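Local coordinates for cobalamin-binding protein (Desulfitobacterium hafniense, PDB 4JGI), which binds methylcobalamin through a Rossmann-like domain and probably serves as the corrinoid-carrying subunit of an O-demethylase system, at residues Ala153-Val161 / Pro181-Gly191. Sequence-based numbering, arbitrary orientation.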
ATOM      1  N   ALA A 153     -18.438  -2.007  10.782  1.00 22.03           N
ATOM      2  CA  ALA A 153     -17.542  -1.575   9.702  1.00 20.84           C
ATOM      3  C   ALA A 153     -17.416  -2.664   8.669  1.00 19.84           C
ATOM      4  O   ALA A 153     -17.316  -2.371   7.468  1.00 20.10           O
ATOM      5  CB  ALA A 153     -16.112  -1.222  10.309  1.00 21.58           C
ATOM      6  N   LEU A 154     -17.287  -3.885   9.080  1.00 20.59           N
ATOM      7  CA  LEU A 154     -17.150  -4.980   8.134  1.00 22.40           C
ATOM      8  C   LEU A 154     -18.434  -5.031   7.261  1.00 22.86           C
ATOM      9  O   LEU A 154     -18.367  -5.272   6.017  1.00 23.11           O
ATOM     10  CB  LEU A 154     -16.839  -6.286   8.809  1.00 21.16           C
ATOM     11  CG  LEU A 154     -15.641  -6.272   9.761  1.00 26.70           C
ATOM     12  CD1 LEU A 154     -15.518  -7.655  10.361  1.00 31.55           C
ATOM     13  CD2 LEU A 154     -14.409  -5.808   8.978  1.00 25.46           C
ATOM     14  N   ASP A 155     -19.597  -4.842   7.902  1.00 21.83           N
ATOM     15  CA  ASP A 155     -20.828  -4.638   7.152  1.00 22.74           C
ATOM     16  C   ASP A 155     -20.768  -3.463   6.143  1.00 21.04           C
ATOM     17  O   ASP A 155     -21.225  -3.595   4.971  1.00 22.20           O
ATOM     18  CB  ASP A 155     -22.018  -4.456   8.110  1.00 22.15           C
ATOM     19  CG  ASP A 155     -22.358  -5.709   8.833  1.00 35.08           C
ATOM     20  OD1 ASP A 155     -21.900  -6.780   8.373  1.00 40.97           O
ATOM     21  OD2 ASP A 155     -22.991  -5.608   9.904  1.00 47.66           O
ATOM     22  N   SER A 156     -20.228  -2.312   6.540  1.00 21.40           N
ATOM     23  CA  SER A 156     -20.110  -1.192   5.643  1.00 18.94           C
ATOM     24  C   SER A 156     -19.175  -1.530   4.460  1.00 18.55           C
ATOM     25  O   SER A 156     -19.347  -0.999   3.379  1.00 19.42           O
ATOM     26  CB  SER A 156     -19.555   0.069   6.326  1.00 22.11           C
ATOM     27  OG  SER A 156     -20.364   0.513   7.360  1.00 26.41           O
ATOM     28  N   MET A 157     -18.156  -2.342   4.686  1.00 19.19           N
ATOM     29  CA  MET A 157     -17.310  -2.819   3.575  1.00 17.63           C
ATOM     30  C   MET A 157     -18.165  -3.548   2.527  1.00 17.46           C
ATOM     31  O   MET A 157     -18.021  -3.301   1.318  1.00 17.51           O
ATOM     32  CB  MET A 157     -16.165  -3.708   3.982  1.00 20.28           C
ATOM     33  CG  MET A 157     -15.102  -3.110   4.847  1.00 20.18           C
ATOM     34  SD  MET A 157     -13.890  -4.355   5.313  1.00 23.12           S
ATOM     35  CE  MET A 157     -12.685  -3.419   6.260  1.00 24.30           C
ATOM     36  N   ARG A 158     -19.007  -4.458   3.002  1.00 19.06           N
ATOM     37  CA  ARG A 158     -19.897  -5.204   2.102  1.00 18.68           C
ATOM     38  C   ARG A 158     -20.853  -4.262   1.411  1.00 19.55           C
ATOM     39  O   ARG A 158     -21.039  -4.388   0.175  1.00 21.20           O
ATOM     40  CB  ARG A 158     -20.659  -6.238   2.909  1.00 19.15           C
ATOM     41  CG  ARG A 158     -21.599  -7.062   2.017  1.00 24.26           C
ATOM     42  CD  ARG A 158     -22.326  -8.186   2.737  1.00 31.31           C
ATOM     43  NE  ARG A 158     -22.811  -7.768   4.024  1.00 38.44           N
ATOM     44  CZ  ARG A 158     -23.784  -6.895   4.251  1.00 43.50           C
ATOM     45  NH1 ARG A 158     -24.494  -6.353   3.247  1.00 65.22           N
ATOM     46  NH2 ARG A 158     -24.068  -6.582   5.517  1.00 66.82           N
ATOM     47  N   GLU A 159     -21.421  -3.324   2.139  1.00 18.19           N
ATOM     48  CA  GLU A 159     -22.254  -2.340   1.510  1.00 19.05           C
ATOM     49  C   GLU A 159     -21.598  -1.471   0.444  1.00 18.46           C
ATOM     50  O   GLU A 159     -22.191  -1.107  -0.600  1.00 20.54           O
ATOM     51  CB  GLU A 159     -22.866  -1.434   2.563  1.00 25.32           C
ATOM     52  CG  GLU A 159     -23.783  -2.206   3.505  1.00 25.34           C
ATOM     53  CD  GLU A 159     -24.127  -1.423   4.768  1.00 43.32           C
ATOM     54  OE1 GLU A 159     -23.550  -0.310   4.980  1.00 46.24           O
ATOM     55  OE2 GLU A 159     -24.994  -1.912   5.541  1.00 58.97           O
ATOM     56  N   THR A 160     -20.318  -1.127   0.675  1.00 17.36           N
ATOM     57  CA  THR A 160     -19.546  -0.351  -0.303  1.00 19.11           C
ATOM     58  C   THR A 160     -19.339  -1.167  -1.610  1.00 18.82           C
ATOM     59  O   THR A 160     -19.561  -0.649  -2.721  1.00 17.95           O
ATOM     60  CB  THR A 160     -18.178   0.012   0.258  1.00 18.91           C
ATOM     61  OG1 THR A 160     -18.354   0.774   1.451  1.00 20.69           O
ATOM     62  CG2 THR A 160     -17.369   0.818  -0.709  1.00 21.85           C
ATOM     63  N   VAL A 161     -18.988  -2.423  -1.477  1.00 17.91           N
ATOM     64  CA  VAL A 161     -18.821  -3.302  -2.673  1.00 17.58           C
ATOM     65  C   VAL A 161     -20.140  -3.450  -3.411  1.00 19.76           C
ATOM     66  O   VAL A 161     -20.156  -3.323  -4.629  1.00 19.02           O
ATOM     67  CB  VAL A 161     -18.252  -4.664  -2.279  1.00 18.78           C
ATOM     68  CG1 VAL A 161     -18.267  -5.630  -3.463  1.00 20.95           C
ATOM     69  CG2 VAL A 161     -16.834  -4.441  -1.763  1.00 20.05           C
ATOM     70  N   PRO A 181      -9.343  -7.602  12.038  1.00 23.01           N
ATOM     71  CA  PRO A 181      -9.980  -8.926  11.973  1.00 27.75           C
ATOM     72  C   PRO A 181     -10.069  -9.524  10.576  1.00 28.10           C
ATOM     73  O   PRO A 181     -10.719 -10.564  10.403  1.00 28.55           O
ATOM     74  CB  PRO A 181     -11.370  -8.611  12.476  1.00 26.63           C
ATOM     75  CG  PRO A 181     -11.635  -7.269  11.889  1.00 25.73           C
ATOM     76  CD  PRO A 181     -10.338  -6.543  11.889  1.00 24.03           C
ATOM     77  N   VAL A 182      -9.434  -8.911   9.572  1.00 25.24           N
ATOM     78  CA  VAL A 182      -9.720  -9.346   8.209  1.00 23.23           C
ATOM     79  C   VAL A 182      -8.999 -10.686   7.943  1.00 26.88           C
ATOM     80  O   VAL A 182      -7.909 -10.962   8.434  1.00 30.12           O
ATOM     81  CB  VAL A 182      -9.356  -8.300   7.112  1.00 26.95           C
ATOM     82  CG1 VAL A 182     -10.207  -7.031   7.355  1.00 26.55           C
ATOM     83  CG2 VAL A 182      -7.841  -8.115   7.045  1.00 31.12           C
ATOM     84  N   ASN A 183      -9.618 -11.517   7.148  1.00 26.26           N
ATOM     85  CA  ASN A 183      -9.074 -12.812   6.739  1.00 27.37           C
ATOM     86  C   ASN A 183      -9.899 -13.249   5.576  1.00 29.03           C
ATOM     87  O   ASN A 183     -10.764 -12.448   5.096  1.00 24.92           O
ATOM     88  CB  ASN A 183      -9.187 -13.795   7.883  1.00 30.99           C
ATOM     89  CG  ASN A 183     -10.637 -13.992   8.399  1.00 35.50           C
ATOM     90  OD1 ASN A 183     -11.623 -13.885   7.665  1.00 33.10           O
ATOM     91  ND2 ASN A 183     -10.751 -14.287   9.698  1.00 38.13           N
ATOM     92  N   GLU A 184      -9.615 -14.456   5.068  1.00 27.74           N
ATOM     93  CA  GLU A 184     -10.312 -14.925   3.829  1.00 31.97           C
ATOM     94  C   GLU A 184     -11.821 -14.997   4.009  1.00 28.77           C
ATOM     95  O   GLU A 184     -12.580 -14.711   3.078  1.00 28.22           O
ATOM     96  CB  GLU A 184      -9.786 -16.274   3.367  1.00 39.50           C
ATOM     97  CG  GLU A 184     -10.469 -16.845   2.100  1.00 38.50           C
ATOM     98  CD  GLU A 184     -10.273 -15.984   0.845  1.00 50.71           C
ATOM     99  OE1 GLU A 184      -9.260 -15.255   0.734  1.00 65.71           O
ATOM    100  OE2 GLU A 184     -11.127 -16.036  -0.068  1.00 73.41           O
ATOM    101  N   ASN A 185     -12.289 -15.388   5.198  1.00 30.15           N
ATOM    102  CA  ASN A 185     -13.725 -15.438   5.449  1.00 27.95           C
ATOM    103  C   ASN A 185     -14.418 -14.061   5.327  1.00 28.75           C
ATOM    104  O   ASN A 185     -15.478 -13.902   4.726  1.00 29.79           O
ATOM    105  CB  ASN A 185     -14.013 -16.060   6.813  1.00 36.85           C
ATOM    106  CG  ASN A 185     -15.499 -16.036   7.142  1.00 43.35           C
ATOM    107  OD1 ASN A 185     -16.290 -16.796   6.562  1.00 65.60           O
ATOM    108  ND2 ASN A 185     -15.889 -15.163   8.052  1.00 59.04           N
ATOM    109  N   VAL A 186     -13.798 -13.053   5.926  1.00 30.13           N
ATOM    110  CA  VAL A 186     -14.326 -11.674   5.841  1.00 26.69           C
ATOM    111  C   VAL A 186     -14.212 -11.193   4.350  1.00 21.16           C
ATOM    112  O   VAL A 186     -15.155 -10.601   3.837  1.00 24.15           O
ATOM    113  CB  VAL A 186     -13.537 -10.723   6.752  1.00 24.26           C
ATOM    114  CG1 VAL A 186     -13.976  -9.287   6.559  1.00 25.62           C
ATOM    115  CG2 VAL A 186     -13.642 -11.169   8.205  1.00 26.54           C
ATOM    116  N   CYS A 187     -13.139 -11.540   3.661  1.00 24.11           N
ATOM    117  CA  CYS A 187     -12.922 -11.115   2.300  1.00 20.99           C
ATOM    118  C   CYS A 187     -14.064 -11.659   1.405  1.00 24.00           C
ATOM    119  O   CYS A 187     -14.670 -10.938   0.636  1.00 24.10           O
ATOM    120  CB  CYS A 187     -11.575 -11.588   1.805  1.00 23.17           C
ATOM    121  SG  CYS A 187     -11.146 -11.115   0.132  1.00 28.67           S
ATOM    122  N   GLN A 188     -14.343 -12.950   1.571  1.00 27.33           N
ATOM    123  CA  GLN A 188     -15.498 -13.555   0.890  1.00 26.23           C
ATOM    124  C   GLN A 188     -16.873 -12.941   1.216  1.00 25.82           C
ATOM    125  O   GLN A 188     -17.673 -12.694   0.309  1.00 29.69           O
ATOM    126  CB  GLN A 188     -15.532 -15.024   1.207  1.00 31.56           C
ATOM    127  CG  GLN A 188     -14.371 -15.704   0.507  1.00 42.10           C
ATOM    128  CD  GLN A 188     -14.472 -15.622  -1.012  1.00 54.82           C
ATOM    129  OE1 GLN A 188     -15.532 -15.917  -1.566  1.00 74.38           O
ATOM    130  NE2 GLN A 188     -13.376 -15.213  -1.701  1.00 61.07           N
ATOM    131  N   ARG A 189     -17.111 -12.630   2.472  1.00 25.72           N
ATOM    132  CA  ARG A 189     -18.387 -12.057   2.865  1.00 25.26           C
ATOM    133  C   ARG A 189     -18.563 -10.633   2.283  1.00 23.48           C
ATOM    134  O   ARG A 189     -19.630 -10.214   1.843  1.00 28.63           O
ATOM    135  CB  ARG A 189     -18.530 -12.015   4.390  1.00 32.05           C
ATOM    136  CG  ARG A 189     -19.925 -11.576   4.839  1.00 41.89           C
ATOM    137  CD  ARG A 189     -20.206 -12.026   6.278  1.00 60.42           C
ATOM    138  NE  ARG A 189     -19.016 -11.904   7.137  1.00 77.49           N
ATOM    139  CZ  ARG A 189     -18.646 -10.807   7.804  1.00 79.31           C
ATOM    140  NH1 ARG A 189     -19.365  -9.688   7.761  1.00 98.17           N
ATOM    141  NH2 ARG A 189     -17.538 -10.837   8.531  1.00 75.31           N
ATOM    142  N   VAL A 190     -17.472  -9.897   2.261  1.00 24.79           N
ATOM    143  CA  VAL A 190     -17.451  -8.570   1.717  1.00 22.56           C
ATOM    144  C   VAL A 190     -17.577  -8.546   0.203  1.00 21.67           C
ATOM    145  O   VAL A 190     -18.138  -7.579  -0.363  1.00 22.72           O
ATOM    146  CB  VAL A 190     -16.181  -7.785   2.213  1.00 20.63           C
ATOM    147  CG1 VAL A 190     -15.928  -6.527   1.418  1.00 23.76           C
ATOM    148  CG2 VAL A 190     -16.322  -7.522   3.677  1.00 25.18           C
ATOM    149  N   GLY A 191     -16.991  -9.528  -0.472  1.00 21.64           N
ATOM    150  CA  GLY A 191     -16.948  -9.464  -1.892  1.00 22.00           C
ATOM    151  C   GLY A 191     -15.720  -8.800  -2.445  1.00 20.04           C
ATOM    152  O   GLY A 191     -15.670  -8.386  -3.591  1.00 21.78           O
TER
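Helices 151-166 and 184-190 of the Rossmann-like cobalamin-binding domain pack side by side, their contacting segments 42° apart, through V190, a knob held by L154, M157, R158 and V161. Both its methyls meet M157 CB, CG1 at 3.8 Å, while CG2 rests on the backbone carbonyl of L154. The V190 carbonyl comes closer still, its O 3.5 Å from V161 CB. At chi1 172° the CG1 methyl of V161 faces the carbonyls of both V190 and G191, while CG2 crosses V190 CG1 at about a right angle (3.9 Å). An alanine in place of V161 would remove both methyls and is likely to leave a gap beside V190 and the G191 carbonyl. G191, with positive phi, ends helix 184-190 in a Schellman motif. R158 CD lies 3.5 Å from R189 O. Toward the N-terminal end of both segments, L154 CD1 reaches P181 CG at 4.2 Å and also meets the edge of the R189 guanidinium. Beside this apolar core, D155 OD1 forms a long salt bridge to R189 NH1 (3.9 Å), its carboxylate nearly perpendicular to the guanidinium, and pairs with R158 NH2 too. M157 and V186 both touch I177 of strand 174-178, as neighbouring helices do on one face of a parallel Rossmann-like sheet.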